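Local structure of GTP-binding protein (Pyrococcus horikoshii, 1WXQ) at residues Y124-V128 with R234-E239; G149-F153 with A167-H171; G174-N178 with V213-M217. The protein probably binds GTP as an Obg-type P-loop GTPase, and may hydrolyse nucleoside triphosphates, although its cellular role is not established. The contacts are given in a common frame with arbitrary orientation. Numbering follows the deposited sequence.

Contact 1: Y124-V128 with R234-E239; sequences YHDPV and RLVREE
V128, L235 and R234 carry most of this contact, which buries 313 Å² in all. Build residues 124-126 as an extended loop that bends into helical angles at P127 (-58/-35) and V128 (-54/-12), where the chain runs into helix 127-147; set 234-239 as regular helix, with E238 N bonded to R234 O and E239 N to L235 O, both 3.0 Å. The backbones come nearest where V128 CA lies 6.7 Å from L235 CA. V128 (chi1 t) points toward the second helix and meets L235 (t, p) in apolar packing, modelled tighter than real carbons allow, while P127 CB touches L235 CD2 at 4.1 Å. R234 reaches out along t, t, p to bring NH2 within 2.5 Å of Y124 OH; the angle is poor, so this counts as close approach without a hydrogen bond. Two like charges come near each other, D126 OD2 and E238 OE1 being 4.1 Å apart. E239 turns its carboxylate to a salt bridge with R242. P127 and L235 both rest on V109 of strand 104-110, and L235 also touches I131. Two helices packed side by side over parallel strands are characteristic of the alpha/beta fold of P-loop GTPases.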
ATOM      1  N   TYR A 124       4.347  27.404 -13.892  1.00 54.24           N
ATOM      2  CA  TYR A 124       3.974  26.049 -14.271  1.00 52.90           C
ATOM      3  C   TYR A 124       5.112  25.048 -14.212  1.00 50.75           C
ATOM      4  O   TYR A 124       6.138  25.217 -14.871  1.00 50.84           O
ATOM      5  CB  TYR A 124       3.394  26.025 -15.681  1.00 54.05           C
ATOM      6  CG  TYR A 124       2.854  24.668 -16.063  1.00 57.88           C
ATOM      7  CD1 TYR A 124       1.689  24.176 -15.478  1.00 62.98           C
ATOM      8  CD2 TYR A 124       3.519  23.864 -16.986  1.00 56.73           C
ATOM      9  CE1 TYR A 124       1.198  22.918 -15.803  1.00 63.79           C
ATOM     10  CE2 TYR A 124       3.036  22.603 -17.318  1.00 58.75           C
ATOM     11  CZ  TYR A 124       1.875  22.136 -16.723  1.00 62.13           C
ATOM     12  OH  TYR A 124       1.391  20.887 -17.042  1.00 62.58           O
ATOM     13  N   HIS A 125       4.913  23.996 -13.427  1.00 48.38           N
ATOM     14  CA  HIS A 125       5.908  22.944 -13.292  1.00 45.43           C
ATOM     15  C   HIS A 125       5.210  21.592 -13.341  1.00 43.05           C
ATOM     16  O   HIS A 125       4.485  21.218 -12.423  1.00 42.31           O
ATOM     17  CB  HIS A 125       6.676  23.089 -11.980  1.00 44.78           C
ATOM     18  CG  HIS A 125       7.758  22.073 -11.808  1.00 45.74           C
ATOM     19  ND1 HIS A 125       8.817  21.959 -12.685  1.00 47.41           N
ATOM     20  CD2 HIS A 125       7.939  21.112 -10.871  1.00 45.72           C
ATOM     21  CE1 HIS A 125       9.604  20.973 -12.295  1.00 49.78           C
ATOM     22  NE2 HIS A 125       9.094  20.442 -11.197  1.00 51.10           N
ATOM     23  N   ASP A 126       5.440  20.874 -14.431  1.00 41.46           N
ATOM     24  CA  ASP A 126       4.849  19.571 -14.661  1.00 40.64           C
ATOM     25  C   ASP A 126       5.093  18.622 -13.483  1.00 41.47           C
ATOM     26  O   ASP A 126       6.234  18.314 -13.148  1.00 39.11           O
ATOM     27  CB  ASP A 126       5.438  18.987 -15.941  1.00 39.79           C
ATOM     28  CG  ASP A 126       4.487  18.035 -16.643  1.00 42.09           C
ATOM     29  OD1 ASP A 126       3.428  17.709 -16.066  1.00 46.59           O
ATOM     30  OD2 ASP A 126       4.804  17.608 -17.777  1.00 48.93           O
ATOM     31  N   PRO A 127       4.015  18.154 -12.829  1.00 41.78           N
ATOM     32  CA  PRO A 127       4.120  17.240 -11.693  1.00 43.64           C
ATOM     33  C   PRO A 127       4.872  15.976 -12.092  1.00 44.62           C
ATOM     34  O   PRO A 127       5.609  15.387 -11.292  1.00 45.99           O
ATOM     35  CB  PRO A 127       2.661  16.956 -11.353  1.00 43.45           C
ATOM     36  CG  PRO A 127       1.996  18.220 -11.720  1.00 41.39           C
ATOM     37  CD  PRO A 127       2.608  18.511 -13.059  1.00 40.61           C
ATOM     38  N   VAL A 128       4.663  15.570 -13.340  1.00 42.60           N
ATOM     39  CA  VAL A 128       5.298  14.392 -13.907  1.00 42.90           C
ATOM     40  C   VAL A 128       6.823  14.379 -13.784  1.00 43.19           C
ATOM     41  O   VAL A 128       7.481  13.366 -13.985  1.00 44.83           O
ATOM     42  CB  VAL A 128       5.098  14.354 -15.447  1.00 45.03           C
ATOM     43  CG1 VAL A 128       6.002  13.297 -16.061  1.00 42.47           C
ATOM     44  CG2 VAL A 128       3.624  14.093 -15.788  1.00 42.52           C
ATOM     45  N   ARG A 234      -4.375  14.849 -18.051  1.00 33.69           N
ATOM     46  CA  ARG A 234      -3.117  14.784 -18.777  1.00 32.91           C
ATOM     47  C   ARG A 234      -2.062  14.024 -17.977  1.00 31.55           C
ATOM     48  O   ARG A 234      -1.305  13.213 -18.496  1.00 32.86           O
ATOM     49  CB  ARG A 234      -2.648  16.216 -19.030  1.00 32.42           C
ATOM     50  CG  ARG A 234      -1.386  16.275 -19.886  1.00 38.30           C
ATOM     51  CD  ARG A 234      -0.975  17.719 -20.197  1.00 49.95           C
ATOM     52  NE  ARG A 234      -0.730  18.462 -18.955  1.00 50.55           N
ATOM     53  CZ  ARG A 234      -1.113  19.753 -18.928  1.00 46.95           C
ATOM     54  NH1 ARG A 234      -1.696  20.289 -19.985  1.00 39.84           N
ATOM     55  NH2 ARG A 234      -0.920  20.482 -17.828  1.00 43.56           N
ATOM     56  N   LEU A 235      -2.006  14.351 -16.672  1.00 29.49           N
ATOM     57  CA  LEU A 235      -1.041  13.690 -15.804  1.00 29.66           C
ATOM     58  C   LEU A 235      -1.416  12.226 -15.566  1.00 28.69           C
ATOM     59  O   LEU A 235      -0.570  11.343 -15.513  1.00 30.33           O
ATOM     60  CB  LEU A 235      -1.005  14.441 -14.472  1.00 26.01           C
ATOM     61  CG  LEU A 235      -0.197  13.701 -13.404  1.00 28.53           C
ATOM     62  CD1 LEU A 235       1.309  13.755 -13.669  1.00 18.89           C
ATOM     63  CD2 LEU A 235      -0.405  14.270 -12.001  1.00 31.68           C
ATOM     64  N   VAL A 236      -2.731  11.983 -15.402  1.00 28.77           N
ATOM     65  CA  VAL A 236      -3.176  10.595 -15.275  1.00 27.33           C
ATOM     66  C   VAL A 236      -2.739   9.756 -16.479  1.00 28.32           C
ATOM     67  O   VAL A 236      -2.129   8.704 -16.345  1.00 26.82           O
ATOM     68  CB  VAL A 236      -4.703  10.582 -15.167  1.00 28.59           C
ATOM     69  CG1 VAL A 236      -5.207   9.140 -15.118  1.00 24.68           C
ATOM     70  CG2 VAL A 236      -5.146  11.311 -13.915  1.00 25.31           C
ATOM     71  N   ARG A 237      -3.031  10.257 -17.671  1.00 28.76           N
ATOM     72  CA  ARG A 237      -2.660   9.566 -18.903  1.00 29.60           C
ATOM     73  C   ARG A 237      -1.174   9.293 -19.037  1.00 28.25           C
ATOM     74  O   ARG A 237      -0.766   8.158 -19.271  1.00 27.60           O
ATOM     75  CB  ARG A 237      -3.119  10.369 -20.122  1.00 27.37           C
ATOM     76  CG  ARG A 237      -4.604  10.302 -20.401  1.00 34.12           C
ATOM     77  CD  ARG A 237      -5.006   9.025 -21.117  1.00 39.17           C
ATOM     78  NE  ARG A 237      -6.321   9.197 -21.729  1.00 41.40           N
ATOM     79  CZ  ARG A 237      -7.473   9.072 -21.077  1.00 37.26           C
ATOM     80  NH1 ARG A 237      -7.480   8.757 -19.784  1.00 45.97           N
ATOM     81  NH2 ARG A 237      -8.615   9.294 -21.708  1.00 32.80           N
ATOM     82  N   GLU A 238      -0.374  10.341 -18.900  1.00 29.78           N
ATOM     83  CA  GLU A 238       1.069  10.232 -19.035  1.00 32.62           C
ATOM     84  C   GLU A 238       1.640   9.194 -18.066  1.00 35.28           C
ATOM     85  O   GLU A 238       2.342   8.266 -18.470  1.00 36.39           O
ATOM     86  CB  GLU A 238       1.705  11.608 -18.788  1.00 33.16           C
ATOM     87  CG  GLU A 238       3.136  11.767 -19.264  1.00 40.21           C
ATOM     88  CD  GLU A 238       3.702  13.153 -18.947  1.00 49.60           C
ATOM     89  OE1 GLU A 238       2.989  14.169 -19.140  1.00 51.41           O
ATOM     90  OE2 GLU A 238       4.869  13.233 -18.507  1.00 50.96           O
ATOM     91  N   GLU A 239       1.309   9.339 -16.789  1.00 36.96           N
ATOM     92  CA  GLU A 239       1.807   8.436 -15.768  1.00 39.00           C
ATOM     93  C   GLU A 239       1.219   7.026 -15.731  1.00 39.14           C
ATOM     94  O   GLU A 239       1.896   6.094 -15.306  1.00 35.80           O
ATOM     95  CB  GLU A 239       1.669   9.091 -14.389  1.00 39.23           C
ATOM     96  CG  GLU A 239       2.650  10.229 -14.152  1.00 42.29           C
ATOM     97  CD  GLU A 239       4.081   9.840 -14.501  1.00 50.36           C
ATOM     98  OE1 GLU A 239       4.470   8.683 -14.227  1.00 43.70           O
ATOM     99  OE2 GLU A 239       4.824  10.688 -15.046  1.00 56.46           O
TER

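Contact 2: G149-F153 with A167-H171; sequences GWDKF and AIAEH
Two aromatic side chains reach from the turn at G149 and W150 and the short helix 151-154 that follows to the last turns of helix 164-171, burying 201 Å² with no hydrogen bond between the segments. G149 has positive phi (94/-21), and a weak bond from K152 N to G149 O, 2.7 Å, closes the turn. The closest backbone pair is F153 and A167, CA atoms 8.6 Å apart, so side chains span the gap. F153 (chi1 170°, chi2 99°) points toward the helix: its CZ lies 3.5 Å from A167 CB and 4.0 Å from I168 CG1. Its CE1 is 4.2 Å from ND1 of H171 (chi1 t), the rings meeting obliquely, centroids 5.7 Å apart and planes at 31°. W150 (chi1 175°, chi2 -96°) starts sideways, but its ring edge reaches I168 (m, t), CH2 to CD1 4.2 Å. Around this cluster, W150 meets the ring of W198, in the loop before helix 200-214, and L203 of that helix; I168 touches F206 there and V182 of helix 179-188, and I168 and H171 lean on L146 and I145 of helix 127-147.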
ATOM      1  N   GLY A 149      30.778  -1.522  -1.910  1.00 24.10           N
ATOM      2  CA  GLY A 149      31.263  -2.738  -1.288  1.00 25.14           C
ATOM      3  C   GLY A 149      31.202  -3.894  -2.260  1.00 27.08           C
ATOM      4  O   GLY A 149      31.886  -4.891  -2.098  1.00 29.43           O
ATOM      5  N   TRP A 150      30.375  -3.766  -3.287  1.00 29.60           N
ATOM      6  CA  TRP A 150      29.799  -4.863  -4.073  1.00 34.20           C
ATOM      7  C   TRP A 150      30.862  -5.837  -4.611  1.00 38.08           C
ATOM      8  O   TRP A 150      30.558  -6.884  -5.167  1.00 41.69           O
ATOM      9  CB  TRP A 150      29.017  -4.256  -5.239  1.00 34.16           C
ATOM     10  CG  TRP A 150      28.530  -5.332  -6.132  1.00 33.71           C
ATOM     11  CD1 TRP A 150      29.151  -5.796  -7.313  1.00 34.33           C
ATOM     12  CD2 TRP A 150      27.379  -6.182  -5.909  1.00 29.15           C
ATOM     13  NE1 TRP A 150      28.509  -6.865  -7.851  1.00 28.85           N
ATOM     14  CE2 TRP A 150      27.352  -7.133  -6.960  1.00 26.96           C
ATOM     15  CE3 TRP A 150      26.391  -6.219  -4.929  1.00 22.81           C
ATOM     16  CZ2 TRP A 150      26.356  -8.094  -6.998  1.00 26.25           C
ATOM     17  CZ3 TRP A 150      25.395  -7.180  -4.967  1.00 25.63           C
ATOM     18  CH2 TRP A 150      25.376  -8.121  -6.012  1.00 26.80           C
ATOM     19  N   ASP A 151      32.172  -5.504  -4.446  1.00 41.73           N
ATOM     20  CA  ASP A 151      33.171  -6.418  -4.959  1.00 43.43           C
ATOM     21  C   ASP A 151      33.467  -7.458  -3.888  1.00 45.01           C
ATOM     22  O   ASP A 151      33.617  -8.647  -4.142  1.00 42.64           O
ATOM     23  CB  ASP A 151      34.432  -5.601  -5.256  1.00 45.11           C
ATOM     24  CG  ASP A 151      34.939  -5.914  -6.658  1.00 46.78           C
ATOM     25  OD1 ASP A 151      35.575  -6.961  -6.815  1.00 42.48           O
ATOM     26  OD2 ASP A 151      34.760  -5.094  -7.552  1.00 53.98           O
ATOM     27  N   LYS A 152      33.577  -6.953  -2.644  1.00 48.29           N
ATOM     28  CA  LYS A 152      33.745  -7.745  -1.417  1.00 52.39           C
ATOM     29  C   LYS A 152      32.381  -8.137  -0.899  1.00 54.14           C
ATOM     30  O   LYS A 152      32.071  -8.078   0.295  1.00 57.02           O
ATOM     31  CB  LYS A 152      34.459  -6.914  -0.351  1.00 52.61           C
ATOM     32  CG  LYS A 152      35.935  -6.748  -0.640  1.00 57.11           C
ATOM     33  CD  LYS A 152      36.598  -5.944   0.455  1.00 63.58           C
ATOM     34  CE  LYS A 152      38.063  -5.650   0.197  1.00 64.72           C
ATOM     35  NZ  LYS A 152      38.562  -4.850   1.302  1.00 67.05           N
ATOM     36  N   PHE A 153      31.531  -8.444  -1.875  1.00 54.99           N
ATOM     37  CA  PHE A 153      30.355  -9.210  -1.593  1.00 55.08           C
ATOM     38  C   PHE A 153      30.234 -10.345  -2.611  1.00 54.71           C
ATOM     39  O   PHE A 153      29.930 -11.479  -2.258  1.00 55.61           O
ATOM     40  CB  PHE A 153      29.167  -8.261  -1.664  1.00 56.17           C
ATOM     41  CG  PHE A 153      27.898  -9.048  -1.621  1.00 55.60           C
ATOM     42  CD1 PHE A 153      27.212  -9.172  -0.423  1.00 58.42           C
ATOM     43  CD2 PHE A 153      27.348  -9.519  -2.797  1.00 56.51           C
ATOM     44  CE1 PHE A 153      25.953  -9.760  -0.409  1.00 59.75           C
ATOM     45  CE2 PHE A 153      26.085 -10.107  -2.778  1.00 60.02           C
ATOM     46  CZ  PHE A 153      25.377 -10.236  -1.585  1.00 59.76           C
ATOM     47  N   ALA A 167      21.791 -13.861   0.090  1.00 26.73           N
ATOM     48  CA  ALA A 167      22.795 -12.867   0.459  1.00 27.53           C
ATOM     49  C   ALA A 167      22.340 -11.442   0.137  1.00 27.47           C
ATOM     50  O   ALA A 167      22.528 -10.527   0.939  1.00 29.04           O
ATOM     51  CB  ALA A 167      24.111 -13.172  -0.246  1.00 27.02           C
ATOM     52  N   ILE A 168      21.765 -11.243  -1.043  1.00 26.71           N
ATOM     53  CA  ILE A 168      21.285  -9.906  -1.391  1.00 28.79           C
ATOM     54  C   ILE A 168      20.110  -9.611  -0.466  1.00 29.67           C
ATOM     55  O   ILE A 168      20.029  -8.533   0.130  1.00 30.53           O
ATOM     56  CB  ILE A 168      20.828  -9.825  -2.865  1.00 28.70           C
ATOM     57  CG1 ILE A 168      22.029  -9.992  -3.796  1.00 28.75           C
ATOM     58  CG2 ILE A 168      20.137  -8.519  -3.118  1.00 22.96           C
ATOM     59  CD1 ILE A 168      21.667 -10.023  -5.271  1.00 28.02           C
ATOM     60  N   ALA A 169      19.222 -10.592  -0.321  1.00 31.11           N
ATOM     61  CA  ALA A 169      18.053 -10.447   0.543  1.00 33.51           C
ATOM     62  C   ALA A 169      18.437 -10.004   1.942  1.00 33.96           C
ATOM     63  O   ALA A 169      17.809  -9.099   2.501  1.00 36.87           O
ATOM     64  CB  ALA A 169      17.281 -11.748   0.608  1.00 33.62           C
ATOM     65  N   GLU A 170      19.454 -10.629   2.521  1.00 33.28           N
ATOM     66  CA  GLU A 170      19.868 -10.218   3.859  1.00 34.75           C
ATOM     67  C   GLU A 170      20.404  -8.808   3.793  1.00 34.21           C
ATOM     68  O   GLU A 170      20.072  -7.963   4.624  1.00 34.66           O
ATOM     69  CB  GLU A 170      20.980 -11.113   4.429  1.00 34.35           C
ATOM     70  CG  GLU A 170      21.741 -10.424   5.584  1.00 34.39           C
ATOM     71  CD  GLU A 170      22.910 -11.227   6.123  1.00 38.17           C
ATOM     72  OE1 GLU A 170      23.626 -11.868   5.315  1.00 31.10           O
ATOM     73  OE2 GLU A 170      23.118 -11.196   7.362  1.00 39.28           O
ATOM     74  N   HIS A 171      21.247  -8.563   2.800  1.00 34.94           N
ATOM     75  CA  HIS A 171      21.848  -7.256   2.642  1.00 36.46           C
ATOM     76  C   HIS A 171      20.824  -6.150   2.486  1.00 36.90           C
ATOM     77  O   HIS A 171      21.073  -5.033   2.917  1.00 36.60           O
ATOM     78  CB  HIS A 171      22.823  -7.248   1.459  1.00 37.68           C
ATOM     79  CG  HIS A 171      23.773  -6.094   1.471  1.00 39.33           C
ATOM     80  ND1 HIS A 171      24.660  -5.849   0.449  1.00 39.82           N
ATOM     81  CD2 HIS A 171      23.955  -5.099   2.372  1.00 45.21           C
ATOM     82  CE1 HIS A 171      25.345  -4.752   0.714  1.00 39.30           C
ATOM     83  NE2 HIS A 171      24.937  -4.276   1.875  1.00 42.02           N
TER

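Contact 3: G174-N178 with V213-M217; sequences GIGVN and VNKPM
The carbonyl of I175 is the acceptor that ties this loop to the end of helix 200-214. Residues 174-178 form no regular structure: I175 sits at -107/-9, G176 crosses to positive phi (109/13), and V177 is extended, leading to N178 at the N-cap position of helix 179-188. In the other segment, V213 and N214 are still helical, K215 breaks away at -131/53, and M217, modelled as selenomethionine, enters strand 217-222. V177 CA and N214 CA are the nearest pair, 6.5 Å apart. K215 NZ gives I175 O a hydrogen bond of 3.0 Å, and N214 ND2 adds a weak one to the same oxygen, 3.3 Å at 152°. The lysine (m, m, t, m) curls back, so that NZ also bonds N214 OD1 at a short 2.5 Å and N214 O at 3.3 Å; the carbonyls of R100 and A102 are further acceptors. These outnumber the ammonium's three protons, so some must be shared. N214 (chi1 t) thus uses both ends of its amide, OD1 receiving the lysine and ND2 giving to the loop. A CB on G176 would be tight against N214 ND2 and jammed on the preceding carbonyl, which suits glycine here. I175 CG2 lies 3.2 Å from K215 NZ, while the end of the isoleucine leads away. A buried lysine bonded to several main-chain carbonyls here marks a helix-to-strand junction leading into the central sheet of the P-loop GTPase fold.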
ATOM      1  N   GLY A 174      16.823  -4.788   5.331  1.00 44.65           N
ATOM      2  CA  GLY A 174      16.401  -3.580   6.015  1.00 44.42           C
ATOM      3  C   GLY A 174      15.331  -2.735   5.340  1.00 44.58           C
ATOM      4  O   GLY A 174      14.760  -1.828   5.957  1.00 43.86           O
ATOM      5  N   ILE A 175      15.044  -3.024   4.078  1.00 43.87           N
ATOM      6  CA  ILE A 175      14.048  -2.248   3.363  1.00 45.63           C
ATOM      7  C   ILE A 175      12.745  -3.018   3.150  1.00 44.05           C
ATOM      8  O   ILE A 175      11.741  -2.455   2.722  1.00 41.86           O
ATOM      9  CB  ILE A 175      14.612  -1.751   2.010  1.00 46.00           C
ATOM     10  CG1 ILE A 175      15.817  -0.843   2.262  1.00 48.13           C
ATOM     11  CG2 ILE A 175      13.560  -0.956   1.245  1.00 48.30           C
ATOM     12  CD1 ILE A 175      17.090  -1.580   2.608  1.00 56.31           C
ATOM     13  N   GLY A 176      12.760  -4.306   3.467  1.00 44.55           N
ATOM     14  CA  GLY A 176      11.561  -5.111   3.306  1.00 44.31           C
ATOM     15  C   GLY A 176      11.633  -6.120   2.175  1.00 45.24           C
ATOM     16  O   GLY A 176      10.617  -6.693   1.792  1.00 46.16           O
ATOM     17  N   VAL A 177      12.824  -6.363   1.644  1.00 44.85           N
ATOM     18  CA  VAL A 177      12.982  -7.310   0.537  1.00 44.70           C
ATOM     19  C   VAL A 177      13.000  -8.812   0.965  1.00 45.39           C
ATOM     20  O   VAL A 177      13.684  -9.152   1.916  1.00 43.77           O
ATOM     21  CB  VAL A 177      14.291  -6.982  -0.230  1.00 43.97           C
ATOM     22  CG1 VAL A 177      14.521  -8.009  -1.317  1.00 45.51           C
ATOM     23  CG2 VAL A 177      14.233  -5.579  -0.842  1.00 43.56           C
ATOM     24  N   ASN A 178      12.243  -9.682   0.274  1.00 46.27           N
ATOM     25  CA  ASN A 178      12.090 -11.098   0.390  1.00 48.12           C
ATOM     26  C   ASN A 178      13.218 -11.725  -0.375  1.00 46.17           C
ATOM     27  O   ASN A 178      13.642 -11.240  -1.416  1.00 45.81           O
ATOM     28  CB  ASN A 178      10.750 -11.490  -0.237  1.00 49.04           C
ATOM     29  CG  ASN A 178       9.817 -11.979   0.841  1.00 55.20           C
ATOM     30  OD1 ASN A 178       9.831 -13.143   1.232  1.00 60.88           O
ATOM     31  ND2 ASN A 178       8.982 -11.049   1.332  1.00 63.79           N
ATOM     32  N   VAL A 213       8.823  -3.196  -7.090  1.00 33.42           N
ATOM     33  CA  VAL A 213       8.107  -4.212  -6.330  1.00 31.47           C
ATOM     34  C   VAL A 213       8.058  -3.958  -4.821  1.00 31.65           C
ATOM     35  O   VAL A 213       7.054  -4.277  -4.181  1.00 33.33           O
ATOM     36  CB  VAL A 213       8.733  -5.610  -6.579  1.00 30.69           C
ATOM     37  CG1 VAL A 213       8.067  -6.641  -5.703  1.00 32.38           C
ATOM     38  CG2 VAL A 213       8.578  -5.995  -8.037  1.00 28.92           C
ATOM     39  N   ASN A 214       9.133  -3.375  -4.274  1.00 30.83           N
ATOM     40  CA  ASN A 214       9.287  -3.092  -2.832  1.00 31.61           C
ATOM     41  C   ASN A 214       8.827  -1.698  -2.409  1.00 34.24           C
ATOM     42  O   ASN A 214       8.484  -1.466  -1.252  1.00 35.34           O
ATOM     43  CB  ASN A 214      10.764  -3.299  -2.439  1.00 32.33           C
ATOM     44  CG  ASN A 214      11.056  -2.990  -0.969  1.00 30.87           C
ATOM     45  OD1 ASN A 214      11.332  -1.849  -0.604  1.00 33.73           O
ATOM     46  ND2 ASN A 214      11.007  -4.019  -0.121  1.00 34.82           N
ATOM     47  N   LYS A 215       8.828  -0.761  -3.341  1.00 33.91           N
ATOM     48  CA  LYS A 215       8.390   0.587  -3.032  1.00 31.59           C
ATOM     49  C   LYS A 215       7.397   1.054  -4.084  1.00 29.64           C
ATOM     50  O   LYS A 215       7.548   2.104  -4.680  1.00 29.80           O
ATOM     51  CB  LYS A 215       9.599   1.513  -2.950  1.00 31.02           C
ATOM     52  CG  LYS A 215      10.466   1.230  -1.722  1.00 32.72           C
ATOM     53  CD  LYS A 215       9.684   1.486  -0.430  1.00 35.79           C
ATOM     54  CE  LYS A 215      10.459   1.117   0.831  1.00 29.46           C
ATOM     55  NZ  LYS A 215      10.394  -0.333   1.165  1.00 30.85           N
ATOM     56  N   PRO A 216       6.355   0.255  -4.325  1.00 29.29           N
ATOM     57  CA  PRO A 216       5.346   0.619  -5.316  1.00 28.86           C
ATOM     58  C   PRO A 216       4.587   1.808  -4.777  1.00 31.67           C
ATOM     59  O   PRO A 216       4.426   1.965  -3.562  1.00 31.87           O
ATOM     60  CB  PRO A 216       4.475  -0.628  -5.382  1.00 28.89           C
ATOM     61  CG  PRO A 216       4.484  -1.085  -3.965  1.00 26.48           C
ATOM     62  CD  PRO A 216       5.938  -0.941  -3.572  1.00 26.42           C
HETATM   63  N   MSE A 217       4.110   2.663  -5.663  1.00 33.27           N
HETATM   64  CA  MSE A 217       3.386   3.815  -5.171  1.00 33.47           C
HETATM   65  C   MSE A 217       2.170   4.232  -5.949  1.00 32.85           C
HETATM   66  O   MSE A 217       1.951   3.810  -7.080  1.00 32.21           O
HETATM   67  CB  MSE A 217       4.330   5.009  -5.017  1.00 35.05           C
HETATM   68  CG  MSE A 217       5.381   5.204  -6.104  1.00 35.64           C
HETATM   69 SE   MSE A 217       6.548   6.695  -5.595  1.00 56.40          SE
HETATM   70  CE  MSE A 217       8.256   5.855  -5.932  1.00 48.86           C
TER

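All three contacts lie within the Obg-type G region. Contacts 2 and 3 are neighbours, with centres 17 Å apart, and they meet where A169 CB packs against N178 C at 4.2 Å; helix 164-171 runs from one toward the loop of the other. Contact 1 stands further off, 37 Å from contact 2 and 25 Å from contact 3 between centres, with nearest atoms about 26 Å and 9 Å away. Helix 127-147 links the three: its N-terminal part lies at contact 1, it supplies W141 beside I175 of contact 3, and its far end lies against contact 2. No nucleotide is part of these contacts, though H125, in the 124-128 segment but not touching 234-239, packs on K8 of the probable P-loop.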